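Local coordinates for protein EreC (Klebsiella pneumoniae, PDB 6XCQ) that probably hydrolyses the macrolactone ring ester of erythromycin and related macrolides, an esterase activity linked to macrolide resistance, at residues 45-50 and 83-88; 311-316 and 413-418. The protein carries 1 engineered substitution. All coordinates share one frame; numbering follows the deposited sequence.

Contact 1. Residues 45-50 and 83-88; sequences LDFNEF and IRYLVE
Packing of a 3-10 turn against one flank of the helix 73-90 brings Phe47 and Phe50 onto Arg84, Tyr85 and Glu88. The ring of Phe47 reaches the helix with its outer edge, CE2 lying 3.5 Å from CA of Tyr85, close to the ring plane. That same edge stands over a face of the Arg84 guanidinium, the two planes 87° apart, with Phe47 CE1 3.7 Å from Arg84 NH2, so ring and guanidinium meet in a T and not in a parallel stack. CZ of Phe47 also comes within 3.5 Å of OE1 of Glu88. Within the helix, Arg84 grips Glu88 one turn on from the side: NE gives a bond of 2.9 Å to OE2, nearly in the guanidinium plane, and NH2 uses the syn lone pair of OE1. A bend at chi3 (72°) folds the arginine back for this grip, and Tyr142 OH holds OE2 as well. NH1 points the other way, to the carbonyl of Pro42 and to water 1, which donates to Leu45 O. Tyr85 receives Phe50 over its face, a CH-pi contact with CB 4.0 Å from the ring centroid, and offers its edge to Phe47 CD2. Its hydroxyl is engaged by Thr54 and His90. The turn itself is braced by Asp46, whose OD1 accepts from Asn48 N at 3.0 Å. The whole is an Asx turn leading into a 3-10 segment, docked through aromatic side chains on a helix carrying an i to i+4 salt bridge on its flank.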
# COMPACT_ATOMS: atom_id res chain seq x y z
N LEU A 45 1.26 -18.94 17.50
CA LEU A 45 2.01 -17.75 17.88
C LEU A 45 2.29 -17.73 19.38
O LEU A 45 1.41 -17.98 20.19
CB LEU A 45 1.24 -16.50 17.48
CG LEU A 45 2.13 -15.29 17.23
CD1 LEU A 45 3.00 -15.58 16.02
CD2 LEU A 45 1.31 -14.05 17.00
N ASP A 46 3.53 -17.39 19.74
CA ASP A 46 3.91 -17.16 21.14
C ASP A 46 3.99 -15.65 21.34
O ASP A 46 4.99 -15.02 21.00
CB ASP A 46 5.23 -17.84 21.49
CG ASP A 46 5.72 -17.51 22.90
OD1 ASP A 46 5.02 -16.77 23.65
OD2 ASP A 46 6.82 -17.99 23.27
N PHE A 47 2.95 -15.07 21.96
CA PHE A 47 2.87 -13.62 22.06
C PHE A 47 3.97 -13.03 22.92
O PHE A 47 4.22 -11.82 22.84
CB PHE A 47 1.48 -13.19 22.58
CG PHE A 47 0.38 -13.29 21.54
CD1 PHE A 47 -0.32 -14.47 21.36
CD2 PHE A 47 0.07 -12.21 20.73
CE1 PHE A 47 -1.32 -14.56 20.40
CE2 PHE A 47 -0.93 -12.30 19.77
CZ PHE A 47 -1.62 -13.47 19.60
N ASN A 48 4.67 -13.84 23.73
CA ASN A 48 5.78 -13.29 24.51
C ASN A 48 6.88 -12.77 23.60
O ASN A 48 7.61 -11.85 23.99
CB ASN A 48 6.37 -14.34 25.45
CG ASN A 48 5.36 -14.84 26.44
OD1 ASN A 48 4.99 -14.13 27.37
ND2 ASN A 48 4.88 -16.06 26.24
N GLU A 49 7.02 -13.35 22.40
CA GLU A 49 8.11 -12.95 21.51
C GLU A 49 7.90 -11.54 20.95
O GLU A 49 8.86 -10.94 20.46
CB GLU A 49 8.25 -13.96 20.37
CG GLU A 49 8.48 -15.38 20.85
CD GLU A 49 8.73 -16.37 19.72
OE1 GLU A 49 8.11 -16.27 18.65
OE2 GLU A 49 9.59 -17.26 19.90
N PHE A 50 6.69 -11.00 21.02
CA PHE A 50 6.41 -9.67 20.48
C PHE A 50 6.27 -8.61 21.57
O PHE A 50 5.94 -7.46 21.27
CB PHE A 50 5.16 -9.74 19.60
CG PHE A 50 5.26 -10.83 18.56
CD1 PHE A 50 5.97 -10.62 17.40
CD2 PHE A 50 4.72 -12.09 18.80
CE1 PHE A 50 6.12 -11.64 16.47
CE2 PHE A 50 4.86 -13.11 17.87
CZ PHE A 50 5.57 -12.89 16.70
N ILE A 83 -0.46 -9.15 12.42
CA ILE A 83 -1.87 -8.77 12.46
C ILE A 83 -2.54 -9.39 13.68
O ILE A 83 -3.22 -8.71 14.45
CB ILE A 83 -2.57 -9.18 11.14
CG1 ILE A 83 -2.10 -8.29 10.00
CG2 ILE A 83 -4.09 -9.08 11.26
CD1 ILE A 83 -2.40 -8.84 8.60
N ARG A 84 -2.29 -10.69 13.92
CA ARG A 84 -2.82 -11.34 15.13
C ARG A 84 -2.42 -10.58 16.39
O ARG A 84 -3.26 -10.31 17.26
CB ARG A 84 -2.32 -12.78 15.21
CG ARG A 84 -3.18 -13.78 14.46
CD ARG A 84 -2.95 -15.18 14.99
NE ARG A 84 -3.55 -15.33 16.31
CZ ARG A 84 -3.23 -16.28 17.18
NH1 ARG A 84 -2.31 -17.19 16.87
NH2 ARG A 84 -3.84 -16.31 18.36
N TYR A 85 -1.15 -10.20 16.50
CA TYR A 85 -0.69 -9.48 17.69
C TYR A 85 -1.39 -8.13 17.83
O TYR A 85 -1.83 -7.76 18.92
CB TYR A 85 0.83 -9.30 17.62
CG TYR A 85 1.36 -8.29 18.59
CD1 TYR A 85 1.44 -8.58 19.95
CD2 TYR A 85 1.82 -7.06 18.16
CE1 TYR A 85 1.95 -7.66 20.85
CE2 TYR A 85 2.32 -6.13 19.04
CZ TYR A 85 2.39 -6.44 20.38
OH TYR A 85 2.91 -5.51 21.26
N LEU A 86 -1.47 -7.37 16.74
CA LEU A 86 -2.06 -6.03 16.83
C LEU A 86 -3.56 -6.11 17.07
O LEU A 86 -4.12 -5.31 17.84
CB LEU A 86 -1.76 -5.24 15.55
CG LEU A 86 -0.30 -4.88 15.34
CD1 LEU A 86 -0.05 -4.35 13.92
CD2 LEU A 86 0.12 -3.88 16.40
N VAL A 87 -4.23 -7.08 16.45
CA VAL A 87 -5.67 -7.22 16.63
C VAL A 87 -5.97 -7.75 18.02
O VAL A 87 -6.75 -7.15 18.78
CB VAL A 87 -6.27 -8.12 15.54
CG1 VAL A 87 -7.68 -8.56 15.93
CG2 VAL A 87 -6.29 -7.38 14.22
N GLU A 88 -5.35 -8.86 18.40
CA GLU A 88 -5.76 -9.54 19.62
C GLU A 88 -5.19 -8.92 20.88
O GLU A 88 -5.76 -9.11 21.96
CB GLU A 88 -5.39 -11.01 19.56
CG GLU A 88 -6.08 -11.73 18.45
CD GLU A 88 -5.64 -13.16 18.37
OE1 GLU A 88 -5.07 -13.63 19.37
OE2 GLU A 88 -5.85 -13.80 17.32
O HOH W 1 -1.29 -18.65 19.24

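Contact 2. Residues 311-316 and 413-418; sequences QKTPVS and VETNLS
Thr313 and Thr415 cross obliquely and meet through their hydroxyls, in a contact that joins two beta hairpins, 315-317/320-323 and 405-408/411-414, where the loop entering strand 315-317 runs past the link between strand 411-414 and the short helix 417-420. The two OG1 atoms are 2.6 Å apart, the one direct hydrogen bond between the segments, and either could be the donor. On Thr415 the hydroxyl is anti to the backbone N (chi1 -170°), which carries it across to Thr313. Gln311 comes toward Thr415 from the opposite direction. Its NE2 donates to Thr313 OG1 at 3.3 Å, with that oxygen 27° out of the amide plane, so the Thr313 hydroxyl is gripped by the amide as well as by Thr415. The Gln311 and Val413 side chains slide past each other in opposite directions, with Gln311 OE1 3.7 Å from Val413 CG2. The second branch of this valine, CG1, turns to the carbonyl of Ser316 and is more loosely set against Val315 CG1.

Between the two edges, water replaces direct backbone pairing. Water 3 accepts from Ser316 N and lies within hydrogen-bonding distance of Glu414 O and Pro314 O, and water 5 spans Ser316 O and Glu414 N. Water 4 ties Pro314 O to the Thr415 hydroxyl. Each strand has its direct hairpin partner elsewhere: Val315 pairs with Ala323, Val413 with Met406. Farther along, Asn416 is the N-cap of helix 417-420, its OD1 accepting from Glu419 N and, weakly, from Ser418 N. Lys312 forms a salt bridge with Asp422, and NZ of Lys312 also donates a hydrogen bond to water 2, which lies 2.8 Å from Ser418 O.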
# COMPACT_ATOMS: atom_id res chain seq x y z
N GLN A 311 8.41 3.93 5.17
CA GLN A 311 9.59 4.63 5.67
C GLN A 311 9.25 6.08 6.02
O GLN A 311 8.45 6.71 5.35
CB GLN A 311 10.68 4.59 4.60
CG GLN A 311 12.05 5.08 5.03
CD GLN A 311 13.13 4.74 4.03
OE1 GLN A 311 13.23 3.60 3.56
NE2 GLN A 311 13.94 5.73 3.69
N LYS A 312 9.85 6.59 7.10
CA LYS A 312 9.48 7.94 7.56
C LYS A 312 10.48 9.01 7.13
O LYS A 312 10.29 10.18 7.44
CB LYS A 312 9.31 7.95 9.08
CG LYS A 312 8.27 6.94 9.57
CD LYS A 312 7.96 7.04 11.07
CE LYS A 312 9.11 6.57 11.94
NZ LYS A 312 8.68 6.44 13.37
N THR A 313 11.53 8.64 6.40
CA THR A 313 12.55 9.55 5.90
C THR A 313 12.61 9.42 4.39
O THR A 313 12.08 8.44 3.84
CB THR A 313 13.91 9.22 6.53
OG1 THR A 313 14.26 7.88 6.14
CG2 THR A 313 13.86 9.35 8.06
N PRO A 314 13.25 10.36 3.67
CA PRO A 314 13.27 10.28 2.21
C PRO A 314 13.91 8.99 1.69
O PRO A 314 14.92 8.51 2.23
CB PRO A 314 14.08 11.51 1.80
CG PRO A 314 13.82 12.49 2.89
CD PRO A 314 13.79 11.66 4.14
N VAL A 315 13.32 8.48 0.62
CA VAL A 315 13.69 7.20 0.01
C VAL A 315 14.48 7.48 -1.26
O VAL A 315 14.03 8.23 -2.13
CB VAL A 315 12.44 6.36 -0.30
CG1 VAL A 315 12.83 5.07 -1.02
CG2 VAL A 315 11.64 6.07 0.98
N SER A 316 15.67 6.90 -1.36
CA SER A 316 16.41 6.87 -2.61
C SER A 316 16.45 5.44 -3.11
O SER A 316 17.03 4.57 -2.45
CB SER A 316 17.83 7.41 -2.46
OG SER A 316 18.54 7.17 -3.67
N VAL A 413 18.28 0.44 0.39
CA VAL A 413 18.13 1.87 0.63
C VAL A 413 19.06 2.22 1.78
O VAL A 413 19.38 1.38 2.62
CB VAL A 413 16.67 2.29 0.96
CG1 VAL A 413 15.72 1.81 -0.13
CG2 VAL A 413 16.24 1.76 2.32
N GLU A 414 19.51 3.47 1.80
CA GLU A 414 20.35 3.98 2.88
C GLU A 414 19.67 5.17 3.53
O GLU A 414 19.17 6.05 2.83
CB GLU A 414 21.73 4.38 2.38
CG GLU A 414 22.54 5.17 3.41
CD GLU A 414 24.05 5.15 3.15
OE1 GLU A 414 24.45 4.85 1.99
OE2 GLU A 414 24.82 5.44 4.10
N THR A 415 19.68 5.22 4.85
CA THR A 415 18.98 6.26 5.58
C THR A 415 19.45 6.20 7.03
O THR A 415 20.31 5.38 7.39
CB THR A 415 17.46 6.09 5.44
OG1 THR A 415 16.77 7.24 5.95
CG2 THR A 415 17.03 4.85 6.18
N ASN A 416 18.90 7.08 7.86
CA ASN A 416 19.02 6.97 9.31
C ASN A 416 17.90 6.05 9.77
O ASN A 416 16.73 6.46 9.81
CB ASN A 416 18.91 8.33 9.99
CG ASN A 416 19.04 8.25 11.51
OD1 ASN A 416 18.49 7.36 12.17
ND2 ASN A 416 19.78 9.19 12.07
N LEU A 417 18.25 4.82 10.13
CA LEU A 417 17.22 3.81 10.38
C LEU A 417 16.49 4.02 11.70
O LEU A 417 15.37 3.52 11.86
CB LEU A 417 17.84 2.40 10.31
CG LEU A 417 18.28 2.03 8.88
CD1 LEU A 417 19.32 0.92 8.91
CD2 LEU A 417 17.09 1.61 8.01
N SER A 418 17.07 4.76 12.65
CA SER A 418 16.32 5.10 13.86
C SER A 418 15.19 6.08 13.56
O SER A 418 14.12 6.02 14.18
CB SER A 418 17.26 5.70 14.92
OG SER A 418 17.92 6.85 14.42
O HOH W 2 11.36 5.90 14.39
O HOH W 3 16.54 6.18 1.63
O HOH W 4 16.69 9.18 3.99
O HOH W 5 18.77 4.88 -0.40

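Overall arrangement
The contacts follow one another along the chain, contact 1 closing before contact 2 opens, and they do not touch: their centres are 27 Å apart and their nearest atoms about 14 Å. Contact 1 lies against the mixed eight-stranded sheet through Leu86 on strand 62-65; its helix 73-90 connects strands 62-65 and 94-97, which lie either side of strand 301-304 in the sheet. Contact 2 is joined to that sheet through the chain: its first segment comes after strand 301-304, and its second leads through helix 417-420 into strand 423-427. Thus one joins the N-terminal part to an early helix, while the other links two small antiparallel hairpins outside the main sheet.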